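Local coordinates for tRNA (uracil(54)-C(5))-methyltransferase (Pyrococcus abyssi, PDB 2JJQ), which methylates C5 of uridine 54 in tRNA, using S-adenosyl-L-methionine as methyl donor, to give 5-methyluridine, at residues S269-N274 / V301-I306; L258-Y263 / L308-F313; I168-E173 / N222-D227. All coordinates share one frame; numbering follows the deposited sequence.

Interaction 1. Residues S269-N274 / V301-I306; sequences SFFQTN and VGTFGI. With SAH (S-adenosyl-L-homocysteine), chain B.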
loop_
_atom_site.group_PDB
_atom_site.type_symbol
_atom_site.label_atom_id
_atom_site.label_comp_id
_atom_site.label_asym_id
_atom_site.label_seq_id
_atom_site.Cartn_x
_atom_site.Cartn_y
_atom_site.Cartn_z
ATOM N N SER A 269 -7.192 3.996 -9.818
ATOM C CA SER A 269 -7.255 2.543 -9.589
ATOM C C SER A 269 -6.146 2.168 -8.595
ATOM O O SER A 269 -5.080 2.793 -8.565
ATOM C CB SER A 269 -7.074 1.743 -10.927
ATOM O OG SER A 269 -5.797 2.064 -11.479
ATOM N N PHE A 270 -6.390 1.142 -7.778
ATOM C CA PHE A 270 -5.382 0.723 -6.757
ATOM C C PHE A 270 -4.432 -0.275 -7.415
ATOM O O PHE A 270 -4.868 -1.081 -8.224
ATOM C CB PHE A 270 -6.049 0.078 -5.541
ATOM C CG PHE A 270 -5.071 -0.611 -4.622
ATOM C CD1 PHE A 270 -4.337 0.127 -3.707
ATOM C CD2 PHE A 270 -4.791 -1.969 -4.764
ATOM C CE1 PHE A 270 -3.402 -0.502 -2.890
ATOM C CE2 PHE A 270 -3.858 -2.597 -3.942
ATOM C CZ PHE A 270 -3.178 -1.878 -3.019
ATOM N N PHE A 271 -3.145 -0.214 -7.085
ATOM C CA PHE A 271 -2.191 -1.263 -7.492
ATOM C C PHE A 271 -1.193 -1.435 -6.298
ATOM O O PHE A 271 -0.889 -0.446 -5.583
ATOM C CB PHE A 271 -1.413 -0.869 -8.770
ATOM C CG PHE A 271 -0.616 -2.036 -9.348
ATOM C CD1 PHE A 271 -1.272 -3.083 -9.965
ATOM C CD2 PHE A 271 0.766 -2.098 -9.195
ATOM C CE1 PHE A 271 -0.558 -4.195 -10.462
ATOM C CE2 PHE A 271 1.492 -3.217 -9.706
ATOM C CZ PHE A 271 0.811 -4.251 -10.319
ATOM N N GLN A 272 -0.773 -2.680 -6.028
ATOM C CA GLN A 272 0.167 -2.879 -4.951
ATOM C C GLN A 272 1.272 -1.783 -5.043
ATOM O O GLN A 272 1.800 -1.516 -6.138
ATOM C CB GLN A 272 0.831 -4.258 -5.079
ATOM C CG GLN A 272 -0.162 -5.406 -5.260
ATOM C CD GLN A 272 -0.767 -5.701 -3.939
ATOM O OE1 GLN A 272 -0.175 -5.377 -2.903
ATOM N NE2 GLN A 272 -1.966 -6.284 -3.938
ATOM N N THR A 273 1.650 -1.196 -3.902
ATOM C CA THR A 273 2.533 -0.019 -3.916
ATOM C C THR A 273 4.021 -0.335 -4.012
ATOM O O THR A 273 4.800 0.565 -4.270
ATOM C CB THR A 273 2.312 0.863 -2.703
ATOM O OG1 THR A 273 2.468 0.067 -1.517
ATOM C CG2 THR A 273 0.879 1.415 -2.721
ATOM N N ASN A 274 4.408 -1.576 -3.747
ATOM C CA ASN A 274 5.818 -1.956 -3.814
ATOM C C ASN A 274 5.981 -2.905 -4.994
ATOM O O ASN A 274 5.673 -4.078 -4.920
ATOM C CB ASN A 274 6.250 -2.548 -2.469
ATOM C CG ASN A 274 7.686 -3.045 -2.466
ATOM O OD1 ASN A 274 8.302 -3.278 -3.522
ATOM N ND2 ASN A 274 8.197 -3.300 -1.261
ATOM N N VAL A 301 -8.109 -5.059 -9.117
ATOM C CA VAL A 301 -7.820 -4.977 -10.553
ATOM C C VAL A 301 -7.210 -6.275 -11.093
ATOM O O VAL A 301 -6.854 -6.340 -12.254
ATOM C CB VAL A 301 -6.847 -3.844 -10.818
ATOM C CG1 VAL A 301 -7.453 -2.479 -10.342
ATOM C CG2 VAL A 301 -5.479 -4.125 -10.178
ATOM N N GLY A 302 -7.128 -7.316 -10.261
ATOM C CA GLY A 302 -6.881 -8.684 -10.798
ATOM C C GLY A 302 -5.410 -9.100 -10.717
ATOM O O GLY A 302 -4.949 -10.007 -11.435
ATOM N N THR A 303 -4.697 -8.451 -9.825
ATOM C CA THR A 303 -3.271 -8.718 -9.629
ATOM C C THR A 303 -2.997 -10.225 -9.620
ATOM O O THR A 303 -2.193 -10.728 -10.420
ATOM C CB THR A 303 -2.739 -8.105 -8.363
ATOM O OG1 THR A 303 -3.214 -6.755 -8.210
ATOM C CG2 THR A 303 -1.200 -8.057 -8.488
ATOM N N PHE A 304 -3.678 -10.950 -8.748
ATOM C CA PHE A 304 -3.448 -12.410 -8.685
ATOM C C PHE A 304 -4.071 -13.122 -9.862
ATOM O O PHE A 304 -3.445 -13.936 -10.498
ATOM C CB PHE A 304 -3.996 -12.980 -7.364
ATOM C CG PHE A 304 -3.411 -12.310 -6.157
ATOM C CD1 PHE A 304 -2.035 -12.192 -6.044
ATOM C CD2 PHE A 304 -4.200 -11.861 -5.127
ATOM C CE1 PHE A 304 -1.476 -11.561 -4.970
ATOM C CE2 PHE A 304 -3.634 -11.225 -4.016
ATOM C CZ PHE A 304 -2.291 -11.053 -3.941
ATOM N N GLY A 305 -5.347 -12.833 -10.116
ATOM C CA GLY A 305 -6.130 -13.569 -11.115
ATOM C C GLY A 305 -5.535 -13.483 -12.503
ATOM O O GLY A 305 -5.467 -14.493 -13.209
ATOM N N ILE A 306 -5.005 -12.315 -12.863
ATOM C CA ILE A 306 -4.498 -12.145 -14.205
ATOM C C ILE A 306 -3.178 -12.907 -14.335
ATOM O O ILE A 306 -2.915 -13.522 -15.370
ATOM C CB ILE A 306 -4.340 -10.699 -14.549
ATOM C CG1 ILE A 306 -5.745 -10.046 -14.626
ATOM C CG2 ILE A 306 -3.617 -10.521 -15.923
ATOM C CD1 ILE A 306 -5.681 -8.556 -14.526
HETATM N N SAH B . -6.279 -8.557 -4.504
HETATM C CA SAH B . -6.427 -7.087 -4.762
HETATM C CB SAH B . -6.476 -6.300 -3.453
HETATM C CG SAH B . -7.703 -6.608 -2.624
HETATM S SD SAH B . -7.978 -5.190 -1.548
HETATM C C SAH B . -5.210 -6.625 -5.528
HETATM O O SAH B . -5.119 -5.501 -6.047
HETATM O OXT SAH B . -4.256 -7.385 -5.616
HETATM C "C5'" SAH B . -9.548 -5.696 -0.892
HETATM C "C4'" SAH B . -10.629 -5.622 -1.986
HETATM O "O4'" SAH B . -11.955 -5.864 -1.446
HETATM C "C3'" SAH B . -10.727 -4.267 -2.687
HETATM O "O3'" SAH B . -10.433 -4.453 -4.087
HETATM C "C2'" SAH B . -12.182 -3.803 -2.427
HETATM O "O2'" SAH B . -12.821 -3.126 -3.513
HETATM C "C1'" SAH B . -12.917 -5.088 -2.186
HETATM N N9 SAH B . -14.020 -5.092 -1.231
HETATM C C8 SAH B . -14.141 -4.373 -0.089
HETATM N N7 SAH B . -15.263 -4.775 0.567
HETATM C C5 SAH B . -15.831 -5.768 -0.135
HETATM C C6 SAH B . -17.019 -6.638 -0.005
HETATM N N6 SAH B . -17.817 -6.459 1.077
HETATM N N1 SAH B . -17.237 -7.563 -0.996
HETATM C C2 SAH B . -16.418 -7.706 -2.062
HETATM N N3 SAH B . -15.338 -6.931 -2.234
HETATM C C4 SAH B . -15.007 -5.989 -1.319
HETATM O O HOH W 1 -6.703 -3.549 -7.046
HETATM O O HOH W 2 -3.011 -4.496 -7.006
#

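Interaction 2. Residues L258-Y263 / L308-F313; sequences LDDVDY and LAKRGF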
loop_
_atom_site.group_PDB
_atom_site.type_symbol
_atom_site.label_atom_id
_atom_site.label_comp_id
_atom_site.label_asym_id
_atom_site.label_seq_id
_atom_site.Cartn_x
_atom_site.Cartn_y
_atom_site.Cartn_z
ATOM N N LEU A 258 4.722 -7.222 -14.008
ATOM C CA LEU A 258 5.249 -8.237 -13.063
ATOM C C LEU A 258 5.597 -9.484 -13.840
ATOM O O LEU A 258 4.714 -10.165 -14.352
ATOM C CB LEU A 258 4.166 -8.582 -12.020
ATOM C CG LEU A 258 3.579 -7.335 -11.284
ATOM C CD1 LEU A 258 2.688 -7.903 -10.107
ATOM C CD2 LEU A 258 4.671 -6.425 -10.751
ATOM N N ASP A 259 6.893 -9.763 -13.941
ATOM C CA ASP A 259 7.383 -10.822 -14.833
ATOM C C ASP A 259 6.908 -10.544 -16.285
ATOM O O ASP A 259 7.358 -9.555 -16.925
ATOM C CB ASP A 259 6.991 -12.195 -14.293
ATOM C CG ASP A 259 7.771 -12.574 -13.035
ATOM O OD1 ASP A 259 8.908 -12.069 -12.825
ATOM O OD2 ASP A 259 7.257 -13.384 -12.232
ATOM N N ASP A 260 5.995 -11.360 -16.820
ATOM C CA ASP A 260 5.515 -11.129 -18.180
ATOM C C ASP A 260 4.080 -10.599 -18.219
ATOM O O ASP A 260 3.418 -10.660 -19.279
ATOM C CB ASP A 260 5.591 -12.425 -18.977
ATOM C CG ASP A 260 4.835 -13.592 -18.328
ATOM O OD1 ASP A 260 4.459 -13.556 -17.144
ATOM O OD2 ASP A 260 4.638 -14.606 -19.029
ATOM N N VAL A 261 3.547 -10.174 -17.063
ATOM C CA VAL A 261 2.134 -9.775 -17.042
ATOM C C VAL A 261 2.023 -8.257 -16.898
ATOM O O VAL A 261 2.648 -7.713 -15.972
ATOM C CB VAL A 261 1.428 -10.482 -15.852
ATOM C CG1 VAL A 261 -0.004 -10.051 -15.772
ATOM C CG2 VAL A 261 1.548 -12.037 -16.016
ATOM N N ASP A 262 1.279 -7.580 -17.788
ATOM C CA ASP A 262 1.154 -6.122 -17.745
ATOM C C ASP A 262 -0.123 -5.764 -16.970
ATOM O O ASP A 262 -1.110 -6.521 -17.020
ATOM C CB ASP A 262 1.044 -5.569 -19.163
ATOM C CG ASP A 262 2.388 -5.478 -19.878
ATOM O OD1 ASP A 262 3.462 -5.640 -19.256
ATOM O OD2 ASP A 262 2.346 -5.198 -21.084
ATOM N N TYR A 263 -0.093 -4.632 -16.268
ATOM C CA TYR A 263 -1.219 -4.131 -15.513
ATOM C C TYR A 263 -1.337 -2.645 -15.798
ATOM O O TYR A 263 -0.357 -1.905 -15.610
ATOM C CB TYR A 263 -1.025 -4.306 -14.018
ATOM C CG TYR A 263 -0.872 -5.745 -13.574
ATOM C CD1 TYR A 263 -1.990 -6.501 -13.281
ATOM C CD2 TYR A 263 0.388 -6.349 -13.480
ATOM C CE1 TYR A 263 -1.874 -7.828 -12.876
ATOM C CE2 TYR A 263 0.528 -7.715 -13.053
ATOM C CZ TYR A 263 -0.628 -8.417 -12.740
ATOM O OH TYR A 263 -0.573 -9.719 -12.306
ATOM N N LEU A 308 -2.251 -15.479 -12.650
ATOM C CA LEU A 308 -2.557 -16.862 -12.685
ATOM C C LEU A 308 -3.108 -17.302 -14.049
ATOM O O LEU A 308 -2.795 -18.406 -14.517
ATOM C CB LEU A 308 -3.528 -17.260 -11.580
ATOM C CG LEU A 308 -2.892 -17.308 -10.182
ATOM C CD1 LEU A 308 -3.921 -17.843 -9.221
ATOM C CD2 LEU A 308 -1.696 -18.189 -10.125
ATOM N N ALA A 309 -3.969 -16.486 -14.646
ATOM C CA ALA A 309 -4.481 -16.766 -15.994
ATOM C C ALA A 309 -3.283 -16.858 -16.975
ATOM O O ALA A 309 -3.234 -17.732 -17.852
ATOM C CB ALA A 309 -5.449 -15.640 -16.432
ATOM N N LYS A 310 -2.324 -15.967 -16.849
ATOM C CA LYS A 310 -1.100 -16.024 -17.697
ATOM C C LYS A 310 -0.329 -17.355 -17.512
ATOM O O LYS A 310 0.239 -17.910 -18.503
ATOM C CB LYS A 310 -0.149 -14.848 -17.416
ATOM C CG LYS A 310 0.961 -14.752 -18.473
ATOM C CD LYS A 310 0.518 -13.995 -19.732
ATOM C CE LYS A 310 1.743 -13.822 -20.681
ATOM N NZ LYS A 310 1.231 -13.196 -21.915
ATOM N N ARG A 311 -0.373 -17.880 -16.289
ATOM C CA ARG A 311 0.334 -19.144 -15.912
ATOM C C ARG A 311 -0.505 -20.377 -16.320
ATOM O O ARG A 311 -0.052 -21.543 -16.173
ATOM C CB ARG A 311 0.562 -19.143 -14.399
ATOM C CG ARG A 311 1.557 -18.118 -13.911
ATOM C CD ARG A 311 2.921 -18.318 -14.562
ATOM N NE ARG A 311 3.274 -16.946 -14.864
ATOM C CZ ARG A 311 3.493 -16.374 -16.034
ATOM N NH1 ARG A 311 3.669 -17.029 -17.188
ATOM N NH2 ARG A 311 3.678 -15.083 -15.986
ATOM N N GLY A 312 -1.709 -20.146 -16.828
ATOM C CA GLY A 312 -2.533 -21.202 -17.434
ATOM C C GLY A 312 -3.723 -21.694 -16.602
ATOM O O GLY A 312 -4.442 -22.668 -16.991
ATOM N N PHE A 313 -3.972 -21.054 -15.448
ATOM C CA PHE A 313 -5.120 -21.440 -14.651
ATOM C C PHE A 313 -6.408 -20.934 -15.249
ATOM O O PHE A 313 -6.403 -19.971 -16.032
ATOM C CB PHE A 313 -5.004 -20.900 -13.201
ATOM C CG PHE A 313 -3.878 -21.538 -12.417
ATOM C CD1 PHE A 313 -4.102 -22.696 -11.646
ATOM C CD2 PHE A 313 -2.593 -21.021 -12.483
ATOM C CE1 PHE A 313 -3.032 -23.291 -10.937
ATOM C CE2 PHE A 313 -1.533 -21.607 -11.784
ATOM C CZ PHE A 313 -1.759 -22.744 -11.000
HETATM O O HOH W 3 1.096 -10.551 -21.071
#

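Interaction 3. Residues I168-E173 / N222-D227; sequences IERLKE and NYFDFD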
loop_
_atom_site.group_PDB
_atom_site.type_symbol
_atom_site.label_atom_id
_atom_site.label_comp_id
_atom_site.label_asym_id
_atom_site.label_seq_id
_atom_site.Cartn_x
_atom_site.Cartn_y
_atom_site.Cartn_z
ATOM N N ILE A 168 9.071 17.182 -8.797
ATOM C CA ILE A 168 9.005 18.311 -7.908
ATOM C C ILE A 168 9.679 19.509 -8.584
ATOM O O ILE A 168 9.139 20.601 -8.644
ATOM C CB ILE A 168 9.585 17.962 -6.529
ATOM C CG1 ILE A 168 8.637 16.961 -5.828
ATOM C CG2 ILE A 168 9.616 19.214 -5.627
ATOM C CD1 ILE A 168 9.281 16.316 -4.580
ATOM N N GLU A 169 10.848 19.302 -9.147
ATOM C CA GLU A 169 11.492 20.465 -9.732
ATOM C C GLU A 169 10.697 21.042 -10.911
ATOM O O GLU A 169 10.540 22.263 -10.988
ATOM C CB GLU A 169 12.947 20.167 -10.064
ATOM C CG GLU A 169 13.204 19.359 -11.286
ATOM C CD GLU A 169 14.713 19.219 -11.532
ATOM O OE1 GLU A 169 15.396 18.593 -10.685
ATOM O OE2 GLU A 169 15.209 19.761 -12.553
ATOM N N ARG A 170 10.124 20.189 -11.780
ATOM C CA ARG A 170 9.258 20.688 -12.849
ATOM C C ARG A 170 8.012 21.351 -12.289
ATOM O O ARG A 170 7.466 22.290 -12.863
ATOM C CB ARG A 170 8.809 19.580 -13.781
ATOM C CG ARG A 170 9.899 18.717 -14.384
ATOM C CD ARG A 170 10.706 19.415 -15.394
ATOM N NE ARG A 170 11.472 18.407 -16.163
ATOM C CZ ARG A 170 11.118 18.012 -17.381
ATOM N NH1 ARG A 170 10.048 18.556 -17.931
ATOM N NH2 ARG A 170 11.839 17.121 -18.057
ATOM N N LEU A 171 7.505 20.810 -11.185
ATOM C CA LEU A 171 6.263 21.344 -10.673
ATOM C C LEU A 171 6.490 22.798 -10.248
ATOM O O LEU A 171 5.643 23.667 -10.455
ATOM C CB LEU A 171 5.787 20.524 -9.454
ATOM C CG LEU A 171 4.498 21.057 -8.811
ATOM C CD1 LEU A 171 3.299 21.268 -9.758
ATOM C CD2 LEU A 171 4.105 20.109 -7.618
ATOM N N LYS A 172 7.615 23.031 -9.585
ATOM C CA LYS A 172 7.926 24.384 -9.101
ATOM C C LYS A 172 7.991 25.376 -10.281
ATOM O O LYS A 172 7.452 26.477 -10.212
ATOM C CB LYS A 172 9.234 24.356 -8.285
ATOM C CG LYS A 172 9.005 23.758 -6.903
ATOM C CD LYS A 172 10.314 23.584 -6.214
ATOM C CE LYS A 172 10.118 23.114 -4.819
ATOM N NZ LYS A 172 11.413 22.590 -4.263
ATOM N N GLU A 173 8.594 24.949 -11.391
ATOM C CA GLU A 173 8.656 25.798 -12.606
ATOM C C GLU A 173 7.292 26.115 -13.185
ATOM O O GLU A 173 7.004 27.271 -13.529
ATOM C CB GLU A 173 9.459 25.115 -13.685
ATOM C CG GLU A 173 10.945 25.084 -13.456
ATOM C CD GLU A 173 11.605 24.059 -14.385
ATOM O OE1 GLU A 173 10.949 23.635 -15.370
ATOM O OE2 GLU A 173 12.764 23.658 -14.121
ATOM N N ASN A 222 4.219 21.575 -21.737
ATOM C CA ASN A 222 5.557 22.172 -21.851
ATOM C C ASN A 222 6.387 22.110 -20.577
ATOM O O ASN A 222 7.520 22.557 -20.563
ATOM C CB ASN A 222 5.463 23.629 -22.299
ATOM C CG ASN A 222 5.039 23.749 -23.753
ATOM O OD1 ASN A 222 4.202 24.591 -24.093
ATOM N ND2 ASN A 222 5.598 22.892 -24.611
ATOM N N TYR A 223 5.827 21.550 -19.508
ATOM C CA TYR A 223 6.561 21.521 -18.259
ATOM C C TYR A 223 6.948 20.128 -17.839
ATOM O O TYR A 223 7.870 19.960 -17.056
ATOM C CB TYR A 223 5.719 22.171 -17.160
ATOM C CG TYR A 223 5.578 23.642 -17.413
ATOM C CD1 TYR A 223 6.559 24.549 -16.961
ATOM C CD2 TYR A 223 4.514 24.134 -18.170
ATOM C CE1 TYR A 223 6.436 25.921 -17.225
ATOM C CE2 TYR A 223 4.388 25.479 -18.426
ATOM C CZ TYR A 223 5.347 26.364 -17.953
ATOM O OH TYR A 223 5.197 27.716 -18.231
ATOM N N PHE A 224 6.206 19.134 -18.331
ATOM C CA PHE A 224 6.473 17.723 -17.976
ATOM C C PHE A 224 6.652 16.870 -19.212
ATOM O O PHE A 224 5.997 17.114 -20.216
ATOM C CB PHE A 224 5.315 17.153 -17.140
ATOM C CG PHE A 224 5.139 17.861 -15.840
ATOM C CD1 PHE A 224 5.778 17.390 -14.707
ATOM C CD2 PHE A 224 4.403 19.055 -15.769
ATOM C CE1 PHE A 224 5.681 18.037 -13.518
ATOM C CE2 PHE A 224 4.286 19.726 -14.566
ATOM C CZ PHE A 224 4.955 19.238 -13.445
ATOM N N ASP A 225 7.533 15.874 -19.111
ATOM C CA ASP A 225 7.817 14.964 -20.210
ATOM C C ASP A 225 7.399 13.521 -19.910
ATOM O O ASP A 225 7.813 12.587 -20.620
ATOM C CB ASP A 225 9.313 14.973 -20.541
ATOM C CG ASP A 225 9.761 16.280 -21.102
ATOM O OD1 ASP A 225 9.194 16.680 -22.176
ATOM O OD2 ASP A 225 10.645 16.927 -20.450
ATOM N N PHE A 226 6.524 13.340 -18.934
ATOM C CA PHE A 226 6.161 11.996 -18.510
ATOM C C PHE A 226 5.180 11.368 -19.508
ATOM O O PHE A 226 4.535 12.060 -20.323
ATOM C CB PHE A 226 5.546 12.044 -17.094
ATOM C CG PHE A 226 6.495 12.495 -16.040
ATOM C CD1 PHE A 226 7.828 12.041 -16.028
ATOM C CD2 PHE A 226 6.046 13.373 -15.029
ATOM C CE1 PHE A 226 8.706 12.460 -15.016
ATOM C CE2 PHE A 226 6.910 13.803 -14.021
ATOM C CZ PHE A 226 8.259 13.356 -14.021
ATOM N N ASP A 227 5.076 10.047 -19.485
ATOM C CA ASP A 227 4.199 9.349 -20.425
ATOM C C ASP A 227 2.728 9.725 -20.321
ATOM O O ASP A 227 1.997 9.672 -21.315
ATOM C CB ASP A 227 4.309 7.857 -20.148
ATOM C CG ASP A 227 5.760 7.403 -20.133
ATOM O OD1 ASP A 227 6.149 6.781 -21.146
ATOM O OD2 ASP A 227 6.480 7.717 -19.153
HETATM O O HOH W 4 9.813 19.736 -20.350
#

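Interaction 1. Residues S269-N274 / V301-I306
Thr303 touches Phe271 and Gln272 loosely, and the carboxylate of the bound S-adenosylhomocysteine and two waters tie the two segments together. Its CB already lies against SAH OXT, at 3.2 Å. From there the side chain forks. With chi1 at -45°, OG1 sits beside the residue's own backbone N and turns to the ligand, while CG2 points to the apolar flank of Gln272, where it meets CG. OG1 donates its proton to SAH OXT at 2.9 Å and accepts one from a water 2.6 Å away. That water accepts from the backbone N of Gln272 and gives its other proton to SAH O. From the other segment, Gln272 bends at chi2 so that NE2 delivers a second hydrogen bond to SAH OXT, 3.0 Å long and bent to 142°. One carboxylate oxygen is thus gripped by two side chains, and the other by two waters. The second water links Phe270 O, SAH O and Val301 N. Val301 also packs directly, its CG1 3.6 Å from Phe270 O and its CG2 at the edge of the Phe271 ring. The edge of the Phe270 ring meets SAH O in plane. SAH OXT lies over one face of the Phe304 ring, whose CE2 approaches SAH N at 3.8 Å. Gln272 and Thr303 bind S-adenosyl-L-methionine, and this part of the cofactor pocket holds the carboxylate. Gly302 N-caps helix 303-310, which therefore begins at the pocket; helix 275-288 packs against Gln272, Thr303 and Phe304, helix 322-335 against Val301, and strand 261-265 against Phe271.

Interaction 2. Residues L258-Y263 / L308-F313
Asp260 OD2 takes a hydrogen bond from Arg311 NH1, 3.2 Å long with an angle of 148° at the hydrogen, and this is the sound part of the salt bridge between hairpin and helix end. The oxygen uses its syn lone pair, and it lies in the guanidinium plane. Asp260 OD1 and Arg311 NH2 face each other too, but they are modelled too close for that half of the pairing to be trusted in detail; as modelled, carboxylate and guanidinium are nearly coplanar. Arg311 has to fold at chi2 and chi3 to turn its guanidinium back toward the hairpin, where Lys310 CB lies over one of its faces near the rim and Tyr307 makes a cation-pi contact with it. Lys310 runs past Asp260 with its aliphatic part: CE lies 3.4 Å from Asp260 OD2, whereas NZ stays 4.7 Å from that oxygen. A water links Lys310 NZ to the backbone O of Asp260, accepting from NZ at 2.8 Å and donating to Asp260 O at 2.9 Å. Beside the charged pair Val261 supplies the apolar contact, its CG2 packing 3.6 Å from Lys310 CB, the two side chains running antiparallel alongside one another. Next door, Asp259 has partners of its own in Arg283 and Tyr307. The turn from Leu258 to Val261 is type II', closed by backbone bonds in both directions between those two residues, and it joins strands 254-258 and 261-265. Its counterpart is the C-terminal end of helix 303-310, where Gly312, with positive phi, and Phe313 bond back into the last turn: a beta hairpin with a two-residue type II' turn, docked on a helix closed by a Schellman motif.

Interaction 3. Residues I168-E173 / N222-D227
Arg170 and Tyr223 bring the two backbones closest, their CA atoms 6.1 Å apart, where an irregular loop passes alongside helix 162-178. Residues 168-173 are helical throughout; residues 222-227 form neither helix nor strand and expose the carbonyl of Tyr223 to the helix. Arg170 exploits it. Bent at chi2 (-71°), the side chain wraps that oxygen, with CB, CG and CD all near it, and NH1 then donates to Tyr223 O at 2.7 Å. The donor stands well above the carbonyl plane, 51° out of it, although the oxygen itself is close to the guanidinium plane. Farther along the loop, Asp225 OD2 completes the salt bridge, accepting from Arg170 NH2 at 2.7 Å through its anti lone pair, with a weak second bond from NH1. The aspartate crosses the arginine at about a right angle; both nitrogens address the one oxygen OD2, and the carboxylate and guanidinium planes stand 74° apart. A water bridges NH1, weakly, and Asp225 OD2, while Glu166, one turn earlier, makes a second salt bridge to Arg170 NH2. The loop belongs to the connection between the parallel strands 206-212 and 228-233 of a five-stranded mixed sheet, and the helix packs on that sheet through Leu171, which touches Leu192, Met195 and Phe210. Phe224 slots between helix and sheet: CE1 approaches Arg170 CB at 3.5 Å, CZ reaches Leu171 CA at 3.7 Å, and the ring also meets Phe210. The Tyr223 ring lies by Glu173, with CE1 4.0 Å from Glu173 O; it also meets the ring of Phe174, and its hydroxyl bonds to Glu178.

Interaction 3 comes first along the chain and stands apart, its centre about 27 Å from that of interaction 1 and about 33 Å from that of interaction 2, where helix 162-178 and a connecting loop lie against a separate five-stranded sheet. The other two belong to the catalytic methyltransferase domain, with centres about 12 Å apart, and interaction 1 falls within the chain span bracketed by interaction 2. They share helix 303-310: its N-terminal end meets the cofactor pocket, its C-terminal end the hairpin. Tyr263 ties them directly, its OH probably hydrogen-bonded to Thr303 O and its ring packed on Phe271, so the hairpin is in direct contact with the helix and loop that line the cofactor pocket.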